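Local coordinates for protein neuraminidase (PDB 4K3Y) that forms the neuraminidase-like, tetrameric beta-propeller head of a bat influenza A virus, its enzymatic role being uncertain, at residues Leu9-Ser17 with Thr198-Val206; Arg54-Tyr62 with Pro88-Glu96. All coordinates share one frame; numbering follows the deposited sequence.

Contact 1: residues Leu9-Ser17 with Thr198-Val206; sequences LVLGENLCS and TCYYTSGKV
Tyr201 and Glu13 reach each other through their torsions: the tyrosine ring swings out with CG opposite the backbone N (chi1 176°), and the glutamate chain folds at its second bond (chi2 -66°), turning the carboxylate back toward the phenol. The contact illustrates how an irregular arm can grip a hairpin tip. Tyr201 OH donates to Glu13 OE2 at 2.7 Å, on the syn lone pair. This oxygen lies in the plane of the ring at its edge, while the carboxylate itself stands almost perpendicular to that plane, 87° away. Farther back along the tyrosine, Leu11 CD1 rests against Tyr201 CB at 3.5 Å.

A second grip uses the Glu13 main chain. Its carbonyl O accepts two bonds: Ser203 N arrives in the carbonyl plane on a lone pair at 2.9 Å, and Thr202 OG1 comes from above that plane at 2.8 Å. Two donors of different direction thus fix one oxygen over the turn. Leu15 then crosses Thr202 at about a right angle, its CD1 lying 3.6 Å from Thr202 CB, and its CD2 also meets Tyr200 CE2 at 4.0 Å. The far end of Tyr200 is held elsewhere, by the carbonyl of Glu270. Gln332 steadies the arm, bonding Gly12 through its side chain and Asn14 and Cys16 through its backbone, and the Cys16–Cys331 disulfide ties the arm down just beyond.

The gripped element is a beta hairpin with a two-residue type I' turn from Thr202 to Lys205, these two paired by reciprocal backbone bonds. The turn connects the first two strands of one blade of the neuraminidase propeller, and the N-terminal arm is strapped across its tip.

Contact 2: residues Arg54-Tyr62 with Pro88-Glu96; sequences RRFFVSMGY and PTPDKLKFE
Arg55 and Pro88 show the flat-group packing most simply: one face of the guanidinium carries Pro88 CD, 4.0 Å from Arg55 NH2, while Arg55 NH1 bonds to Asn44. The Phe57 ring takes Leu93 CD1 at its edge, 4.2 Å from Phe57 CZ, and the same ring carbon meets Pro88 CB obliquely at 4.0 Å. With CG lodged between the backbone N and the carbonyl carbon (chi1 61°), Phe57 reaches both Pro88 and Leu93. Phe56 lies among the rings of Phe45 and Trp111, and Glu96 OE2 approaches its CE2 obliquely at 3.5 Å. At the other end Tyr62 OH touches Pro90 CG and Leu93 CD2, each 3.6 Å off; Tyr62 and Leu93 extend from opposite directions.

The charged corner is built differently. Arg54, bent at its third torsion, lays NH2 against Lys94 CB at 3.5 Å, the two chains crossing at about a right angle. Within 88-96, Lys94 NZ forms a long salt bridge to Glu96 OE2. The strands 54-61 and 94-96 are inclined at 71°, and strand 78-83 lies between them in the sheet. From that middle strand Ser81 OG bonds both Arg54 NE and Glu96 OE2, and Glu52 pairs with Arg54 NH1.

Chemically, the two segments share no direct hydrogen bond. Apolar surfaces hold the loop half. At the strand half Lys94 alone pairs directly with Glu96; Arg54 NE stays 4.4 Å from Glu96 OE2, beyond salt-bridge distance, though the nearby carboxylate probably still eases the Arg54–Lys94 like charges, with a serine hydroxyl relaying the polar link.

In the fold
The two contacts lie in separate parts of one propeller, their centres 28 Å apart and their nearest atoms about 10 Å, with no touch. Contact 2 falls within the chain that runs between the two segments of contact 1. It links strands of a single blade, and the loop at the start of 88-96 reaches the tetramer interface, where Asp91 packs on Asp91 of neighbouring subunits. Contact 1, by contrast, is met by no other chain of the tetramer and joins segments whose nearest ends are 181 positions apart, tying the N-terminal arm to a different blade. Neither holds a calcium ligand; Gly12 of contact 1 is about 14 Å from a glycan sugar.

Contact 1: residues Leu9-Ser17 with Thr198-Val206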
loop_
_atom_site.group_PDB
_atom_site.type_symbol
_atom_site.label_atom_id
_atom_site.label_comp_id
_atom_site.label_asym_id
_atom_site.label_seq_id
_atom_site.Cartn_x
_atom_site.Cartn_y
_atom_site.Cartn_z
ATOM N N LEU C 9 2.000 2.092 -25.042
ATOM C CA LEU C 9 3.154 2.940 -24.778
ATOM C C LEU C 9 3.895 3.293 -26.069
ATOM O O LEU C 9 4.249 2.415 -26.875
ATOM C CB LEU C 9 4.108 2.261 -23.787
ATOM C CG LEU C 9 5.264 3.113 -23.232
ATOM C CD1 LEU C 9 5.441 2.876 -21.749
ATOM C CD2 LEU C 9 6.574 2.842 -23.968
ATOM N N VAL C 10 4.119 4.591 -26.255
ATOM C CA VAL C 10 4.825 5.082 -27.429
ATOM C C VAL C 10 5.903 6.099 -27.041
ATOM O O VAL C 10 5.645 7.086 -26.343
ATOM C CB VAL C 10 3.846 5.641 -28.492
ATOM C CG1 VAL C 10 2.794 6.516 -27.836
ATOM C CG2 VAL C 10 4.602 6.395 -29.578
ATOM N N LEU C 11 7.121 5.821 -27.492
ATOM C CA LEU C 11 8.285 6.616 -27.143
ATOM C C LEU C 11 8.500 7.733 -28.156
ATOM O O LEU C 11 8.104 7.608 -29.323
ATOM C CB LEU C 11 9.532 5.724 -27.113
ATOM C CG LEU C 11 9.525 4.479 -26.222
ATOM C CD1 LEU C 11 10.738 3.610 -26.523
ATOM C CD2 LEU C 11 9.497 4.858 -24.748
ATOM N N GLY C 12 9.136 8.815 -27.707
ATOM C CA GLY C 12 9.532 9.897 -28.591
ATOM C C GLY C 12 10.472 9.412 -29.679
ATOM O O GLY C 12 11.363 8.594 -29.436
ATOM N N GLU C 13 10.268 9.904 -30.893
ATOM C CA GLU C 13 11.150 9.551 -31.988
ATOM C C GLU C 13 12.454 10.316 -31.851
ATOM O O GLU C 13 13.510 9.861 -32.314
ATOM C CB GLU C 13 10.486 9.836 -33.336
ATOM C CG GLU C 13 9.296 8.936 -33.619
ATOM C CD GLU C 13 9.687 7.478 -33.785
ATOM O OE1 GLU C 13 10.819 7.211 -34.263
ATOM O OE2 GLU C 13 8.860 6.603 -33.436
ATOM N N ASN C 14 12.384 11.469 -31.195
ATOM C CA ASN C 14 13.579 12.283 -31.018
ATOM C C ASN C 14 14.065 12.430 -29.575
ATOM O O ASN C 14 13.327 12.866 -28.678
ATOM C CB ASN C 14 13.423 13.637 -31.716
ATOM C CG ASN C 14 13.887 13.593 -33.159
ATOM O OD1 ASN C 14 14.805 12.840 -33.511
ATOM N ND2 ASN C 14 13.254 14.392 -34.004
ATOM N N LEU C 15 15.321 12.053 -29.368
ATOM C CA LEU C 15 15.950 12.154 -28.061
ATOM C C LEU C 15 16.210 13.603 -27.679
ATOM O O LEU C 15 16.564 14.425 -28.535
ATOM C CB LEU C 15 17.274 11.378 -28.050
ATOM C CG LEU C 15 17.239 9.991 -27.410
ATOM C CD1 LEU C 15 15.865 9.338 -27.583
ATOM C CD2 LEU C 15 18.303 9.124 -28.018
ATOM N N CYS C 16 16.030 13.908 -26.394
ATOM C CA CYS C 16 16.416 15.208 -25.850
ATOM C C CYS C 16 17.914 15.418 -26.032
ATOM O O CYS C 16 18.681 14.454 -26.127
ATOM C CB CYS C 16 16.090 15.290 -24.362
ATOM S SG CYS C 16 14.348 14.989 -23.943
ATOM N N SER C 17 18.343 16.671 -26.092
ATOM C CA SER C 17 19.769 16.922 -26.138
ATOM C C SER C 17 20.367 16.637 -24.771
ATOM O O SER C 17 19.753 16.913 -23.740
ATOM C CB SER C 17 20.074 18.348 -26.579
ATOM O OG SER C 17 20.714 18.343 -27.846
ATOM N N THR C 198 22.031 -3.642 -23.431
ATOM C CA THR C 198 21.151 -2.610 -22.894
ATOM C C THR C 198 20.780 -1.723 -24.054
ATOM O O THR C 198 21.613 -1.404 -24.915
ATOM C CB THR C 198 21.803 -1.755 -21.784
ATOM O OG1 THR C 198 23.196 -1.565 -22.071
ATOM C CG2 THR C 198 21.685 -2.445 -20.476
ATOM N N CYS C 199 19.526 -1.317 -24.084
ATOM C CA CYS C 199 19.004 -0.750 -25.307
ATOM C C CYS C 199 18.272 0.564 -25.091
ATOM O O CYS C 199 17.848 0.876 -23.979
ATOM C CB CYS C 199 18.097 -1.777 -25.997
ATOM S SG CYS C 199 18.818 -3.446 -26.136
ATOM N N TYR C 200 18.131 1.330 -26.167
ATOM C CA TYR C 200 17.261 2.502 -26.181
ATOM C C TYR C 200 16.619 2.626 -27.555
ATOM O O TYR C 200 17.099 2.053 -28.529
ATOM C CB TYR C 200 18.035 3.771 -25.814
ATOM C CG TYR C 200 19.121 4.160 -26.791
ATOM C CD1 TYR C 200 20.379 3.565 -26.748
ATOM C CD2 TYR C 200 18.895 5.142 -27.742
ATOM C CE1 TYR C 200 21.370 3.934 -27.644
ATOM C CE2 TYR C 200 19.874 5.512 -28.637
ATOM C CZ TYR C 200 21.109 4.904 -28.583
ATOM O OH TYR C 200 22.084 5.275 -29.469
ATOM N N TYR C 201 15.522 3.362 -27.633
ATOM C CA TYR C 201 14.861 3.598 -28.915
ATOM C C TYR C 201 15.017 5.052 -29.343
ATOM O O TYR C 201 14.819 5.975 -28.539
ATOM C CB TYR C 201 13.364 3.261 -28.818
ATOM C CG TYR C 201 12.572 3.574 -30.069
ATOM C CD1 TYR C 201 12.540 2.673 -31.126
ATOM C CD2 TYR C 201 11.862 4.768 -30.199
ATOM C CE1 TYR C 201 11.827 2.944 -32.279
ATOM C CE2 TYR C 201 11.143 5.052 -31.355
ATOM C CZ TYR C 201 11.128 4.132 -32.393
ATOM O OH TYR C 201 10.424 4.381 -33.557
ATOM N N THR C 202 15.382 5.255 -30.602
ATOM C CA THR C 202 15.210 6.565 -31.209
ATOM C C THR C 202 15.266 6.448 -32.725
ATOM O O THR C 202 15.897 5.524 -33.245
ATOM C CB THR C 202 16.261 7.568 -30.705
ATOM O OG1 THR C 202 15.917 8.891 -31.143
ATOM C CG2 THR C 202 17.650 7.186 -31.205
ATOM N N SER C 203 14.585 7.369 -33.416
ATOM C CA SER C 203 14.645 7.484 -34.881
ATOM C C SER C 203 14.271 6.197 -35.612
ATOM O O SER C 203 14.867 5.867 -36.643
ATOM C CB SER C 203 16.040 7.944 -35.336
ATOM O OG SER C 203 16.290 9.296 -34.986
ATOM N N GLY C 204 13.303 5.463 -35.069
ATOM C CA GLY C 204 12.842 4.248 -35.712
ATOM C C GLY C 204 13.679 2.998 -35.485
ATOM O O GLY C 204 13.299 1.908 -35.925
ATOM N N LYS C 205 14.816 3.130 -34.810
ATOM C CA LYS C 205 15.633 1.957 -34.509
ATOM C C LYS C 205 15.758 1.683 -33.008
ATOM O O LYS C 205 15.832 2.609 -32.191
ATOM C CB LYS C 205 17.027 2.088 -35.138
ATOM C CG LYS C 205 17.027 1.962 -36.650
ATOM C CD LYS C 205 18.231 2.653 -37.280
ATOM C CE LYS C 205 18.009 2.881 -38.770
ATOM N NZ LYS C 205 16.559 2.756 -39.137
ATOM N N VAL C 206 15.761 0.404 -32.647
ATOM C CA VAL C 206 16.235 0.019 -31.328
ATOM C C VAL C 206 17.749 -0.080 -31.406
ATOM O O VAL C 206 18.286 -0.682 -32.335
ATOM C CB VAL C 206 15.691 -1.333 -30.871
ATOM C CG1 VAL C 206 16.273 -1.691 -29.501
ATOM C CG2 VAL C 206 14.184 -1.295 -30.803
#

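Contact 2: residues Arg54-Tyr62 with Pro88-Glu96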
loop_
_atom_site.group_PDB
_atom_site.type_symbol
_atom_site.label_atom_id
_atom_site.label_comp_id
_atom_site.label_asym_id
_atom_site.label_seq_id
_atom_site.Cartn_x
_atom_site.Cartn_y
_atom_site.Cartn_z
ATOM N N ARG C 54 10.241 1.313 -12.559
ATOM C CA ARG C 54 10.430 0.266 -11.547
ATOM C C ARG C 54 11.844 -0.289 -11.539
ATOM O O ARG C 54 12.513 -0.383 -12.576
ATOM C CB ARG C 54 9.410 -0.882 -11.672
ATOM C CG ARG C 54 7.969 -0.464 -11.405
ATOM C CD ARG C 54 7.005 -1.650 -11.353
ATOM N NE ARG C 54 7.111 -2.449 -10.120
ATOM C CZ ARG C 54 6.748 -2.038 -8.899
ATOM N NH1 ARG C 54 6.269 -0.810 -8.716
ATOM N NH2 ARG C 54 6.873 -2.850 -7.846
ATOM N N ARG C 55 12.276 -0.639 -10.333
ATOM C CA ARG C 55 13.568 -1.257 -10.075
ATOM C C ARG C 55 13.352 -2.765 -9.981
ATOM O O ARG C 55 12.848 -3.274 -8.965
ATOM C CB ARG C 55 14.122 -0.771 -8.727
ATOM C CG ARG C 55 15.622 -0.813 -8.633
ATOM C CD ARG C 55 16.130 -1.613 -7.460
ATOM N NE ARG C 55 16.516 -0.754 -6.337
ATOM C CZ ARG C 55 17.408 -1.067 -5.395
ATOM N NH1 ARG C 55 18.056 -2.220 -5.427
ATOM N NH2 ARG C 55 17.666 -0.206 -4.419
ATOM N N PHE C 56 13.719 -3.479 -11.034
ATOM C CA PHE C 56 13.667 -4.926 -11.003
ATOM C C PHE C 56 14.962 -5.516 -10.475
ATOM O O PHE C 56 16.043 -4.943 -10.658
ATOM C CB PHE C 56 13.366 -5.442 -12.392
ATOM C CG PHE C 56 11.978 -5.155 -12.821
ATOM C CD1 PHE C 56 11.629 -3.897 -13.294
ATOM C CD2 PHE C 56 11.001 -6.131 -12.705
ATOM C CE1 PHE C 56 10.338 -3.630 -13.664
ATOM C CE2 PHE C 56 9.710 -5.867 -13.071
ATOM C CZ PHE C 56 9.372 -4.618 -13.554
ATOM N N PHE C 57 14.843 -6.663 -9.816
ATOM C CA PHE C 57 16.010 -7.349 -9.275
ATOM C C PHE C 57 15.711 -8.793 -8.871
ATOM O O PHE C 57 14.545 -9.234 -8.839
ATOM C CB PHE C 57 16.576 -6.596 -8.071
ATOM C CG PHE C 57 15.618 -6.479 -6.927
ATOM C CD1 PHE C 57 15.539 -7.480 -5.959
ATOM C CD2 PHE C 57 14.797 -5.367 -6.806
ATOM C CE1 PHE C 57 14.658 -7.370 -4.891
ATOM C CE2 PHE C 57 13.904 -5.253 -5.737
ATOM C CZ PHE C 57 13.837 -6.255 -4.781
ATOM N N VAL C 58 16.786 -9.519 -8.570
ATOM C CA VAL C 58 16.692 -10.867 -8.029
ATOM C C VAL C 58 17.156 -10.814 -6.576
ATOM O O VAL C 58 18.103 -10.104 -6.256
ATOM C CB VAL C 58 17.527 -11.857 -8.863
ATOM C CG1 VAL C 58 17.496 -13.252 -8.240
ATOM C CG2 VAL C 58 17.005 -11.888 -10.316
ATOM N N SER C 59 16.473 -11.527 -5.685
ATOM C CA SER C 59 16.747 -11.395 -4.248
ATOM C C SER C 59 17.824 -12.362 -3.771
ATOM O O SER C 59 18.117 -13.358 -4.441
ATOM C CB SER C 59 15.507 -11.710 -3.462
ATOM O OG SER C 59 15.184 -13.069 -3.676
ATOM N N MET C 60 18.401 -12.054 -2.609
ATOM C CA MET C 60 19.347 -12.929 -1.921
ATOM C C MET C 60 18.922 -13.089 -0.453
ATOM O O MET C 60 19.532 -13.854 0.300
ATOM C CB MET C 60 20.770 -12.365 -1.985
ATOM C CG MET C 60 21.301 -12.060 -3.382
ATOM S SD MET C 60 22.781 -11.016 -3.345
ATOM C CE MET C 60 23.866 -11.948 -2.266
ATOM N N GLY C 61 17.887 -12.352 -0.047
ATOM C CA GLY C 61 17.302 -12.512 1.275
ATOM C C GLY C 61 17.592 -11.423 2.291
ATOM O O GLY C 61 17.627 -10.238 1.964
ATOM N N TYR C 62 17.804 -11.833 3.537
ATOM C CA TYR C 62 17.952 -10.892 4.643
ATOM C C TYR C 62 19.007 -11.352 5.645
ATOM O O TYR C 62 19.406 -12.519 5.642
ATOM C CB TYR C 62 16.620 -10.772 5.386
ATOM C CG TYR C 62 15.451 -10.307 4.546
ATOM C CD1 TYR C 62 15.194 -8.952 4.379
ATOM C CD2 TYR C 62 14.591 -11.220 3.941
ATOM C CE1 TYR C 62 14.121 -8.515 3.625
ATOM C CE2 TYR C 62 13.511 -10.791 3.179
ATOM C CZ TYR C 62 13.283 -9.432 3.026
ATOM O OH TYR C 62 12.219 -8.974 2.275
ATOM N N PRO C 88 13.796 -1.483 -1.058
ATOM C CA PRO C 88 13.275 -2.852 -1.109
ATOM C C PRO C 88 13.095 -3.442 0.282
ATOM O O PRO C 88 13.754 -4.417 0.645
ATOM C CB PRO C 88 14.352 -3.616 -1.883
ATOM C CG PRO C 88 15.614 -2.849 -1.612
ATOM C CD PRO C 88 15.201 -1.403 -1.502
ATOM N N THR C 89 12.202 -2.825 1.048
ATOM C CA THR C 89 11.676 -3.391 2.283
ATOM C C THR C 89 10.535 -4.333 1.914
ATOM O O THR C 89 9.924 -4.168 0.859
ATOM C CB THR C 89 11.145 -2.268 3.184
ATOM O OG1 THR C 89 10.202 -1.470 2.448
ATOM C CG2 THR C 89 12.296 -1.392 3.650
ATOM N N PRO C 90 10.247 -5.322 2.777
ATOM C CA PRO C 90 9.151 -6.285 2.547
ATOM C C PRO C 90 7.834 -5.619 2.145
ATOM O O PRO C 90 7.070 -6.153 1.331
ATOM C CB PRO C 90 8.981 -6.956 3.917
ATOM C CG PRO C 90 10.363 -6.900 4.529
ATOM C CD PRO C 90 11.045 -5.656 3.975
ATOM N N ASP C 91 7.580 -4.450 2.720
ATOM C CA ASP C 91 6.343 -3.718 2.484
ATOM C C ASP C 91 6.258 -3.212 1.049
ATOM O O ASP C 91 5.174 -3.039 0.510
ATOM C CB ASP C 91 6.243 -2.540 3.463
ATOM C CG ASP C 91 6.600 -2.932 4.897
ATOM O OD1 ASP C 91 7.118 -4.050 5.105
ATOM O OD2 ASP C 91 6.372 -2.115 5.816
ATOM N N LYS C 92 7.401 -2.978 0.419
ATOM C CA LYS C 92 7.390 -2.349 -0.897
ATOM C C LYS C 92 7.585 -3.342 -2.063
ATOM O O LYS C 92 7.479 -2.963 -3.237
ATOM C CB LYS C 92 8.424 -1.222 -0.942
ATOM C CG LYS C 92 8.113 -0.059 -0.007
ATOM C CD LYS C 92 6.812 0.636 -0.387
ATOM C CE LYS C 92 6.569 1.858 0.488
ATOM N NZ LYS C 92 6.850 1.540 1.919
ATOM N N LEU C 93 7.836 -4.610 -1.731
ATOM C CA LEU C 93 8.172 -5.643 -2.722
ATOM C C LEU C 93 6.967 -6.148 -3.504
ATOM O O LEU C 93 5.982 -6.579 -2.902
ATOM C CB LEU C 93 8.806 -6.844 -2.023
ATOM C CG LEU C 93 10.328 -6.935 -2.008
ATOM C CD1 LEU C 93 10.936 -5.566 -1.881
ATOM C CD2 LEU C 93 10.800 -7.806 -0.864
ATOM N N LYS C 94 7.045 -6.094 -4.833
ATOM C CA LYS C 94 6.115 -6.834 -5.690
ATOM C C LYS C 94 6.840 -8.079 -6.186
ATOM O O LYS C 94 7.891 -7.980 -6.828
ATOM C CB LYS C 94 5.654 -5.979 -6.881
ATOM C CG LYS C 94 4.904 -6.745 -8.002
ATOM C CD LYS C 94 3.950 -5.790 -8.761
ATOM C CE LYS C 94 3.698 -6.171 -10.223
ATOM N NZ LYS C 94 3.859 -4.975 -11.137
ATOM N N PHE C 95 6.306 -9.248 -5.860
ATOM C CA PHE C 95 6.847 -10.502 -6.387
ATOM C C PHE C 95 6.516 -10.622 -7.882
ATOM O O PHE C 95 5.434 -10.229 -8.325
ATOM C CB PHE C 95 6.288 -11.688 -5.596
ATOM C CG PHE C 95 6.535 -13.015 -6.233
ATOM C CD1 PHE C 95 7.778 -13.633 -6.131
ATOM C CD2 PHE C 95 5.524 -13.658 -6.920
ATOM C CE1 PHE C 95 8.006 -14.862 -6.714
ATOM C CE2 PHE C 95 5.751 -14.891 -7.506
ATOM C CZ PHE C 95 6.996 -15.488 -7.401
ATOM N N GLU C 96 7.448 -11.151 -8.666
ATOM C CA GLU C 96 7.315 -11.063 -10.114
ATOM C C GLU C 96 7.363 -12.405 -10.845
ATOM O O GLU C 96 6.563 -12.658 -11.759
ATOM C CB GLU C 96 8.369 -10.101 -10.668
ATOM C CG GLU C 96 8.110 -8.638 -10.306
ATOM C CD GLU C 96 7.073 -7.969 -11.217
ATOM O OE1 GLU C 96 6.445 -8.682 -12.051
ATOM O OE2 GLU C 96 6.899 -6.722 -11.103
HETATM O O HOH W 1 4.687 -2.673 -5.282
#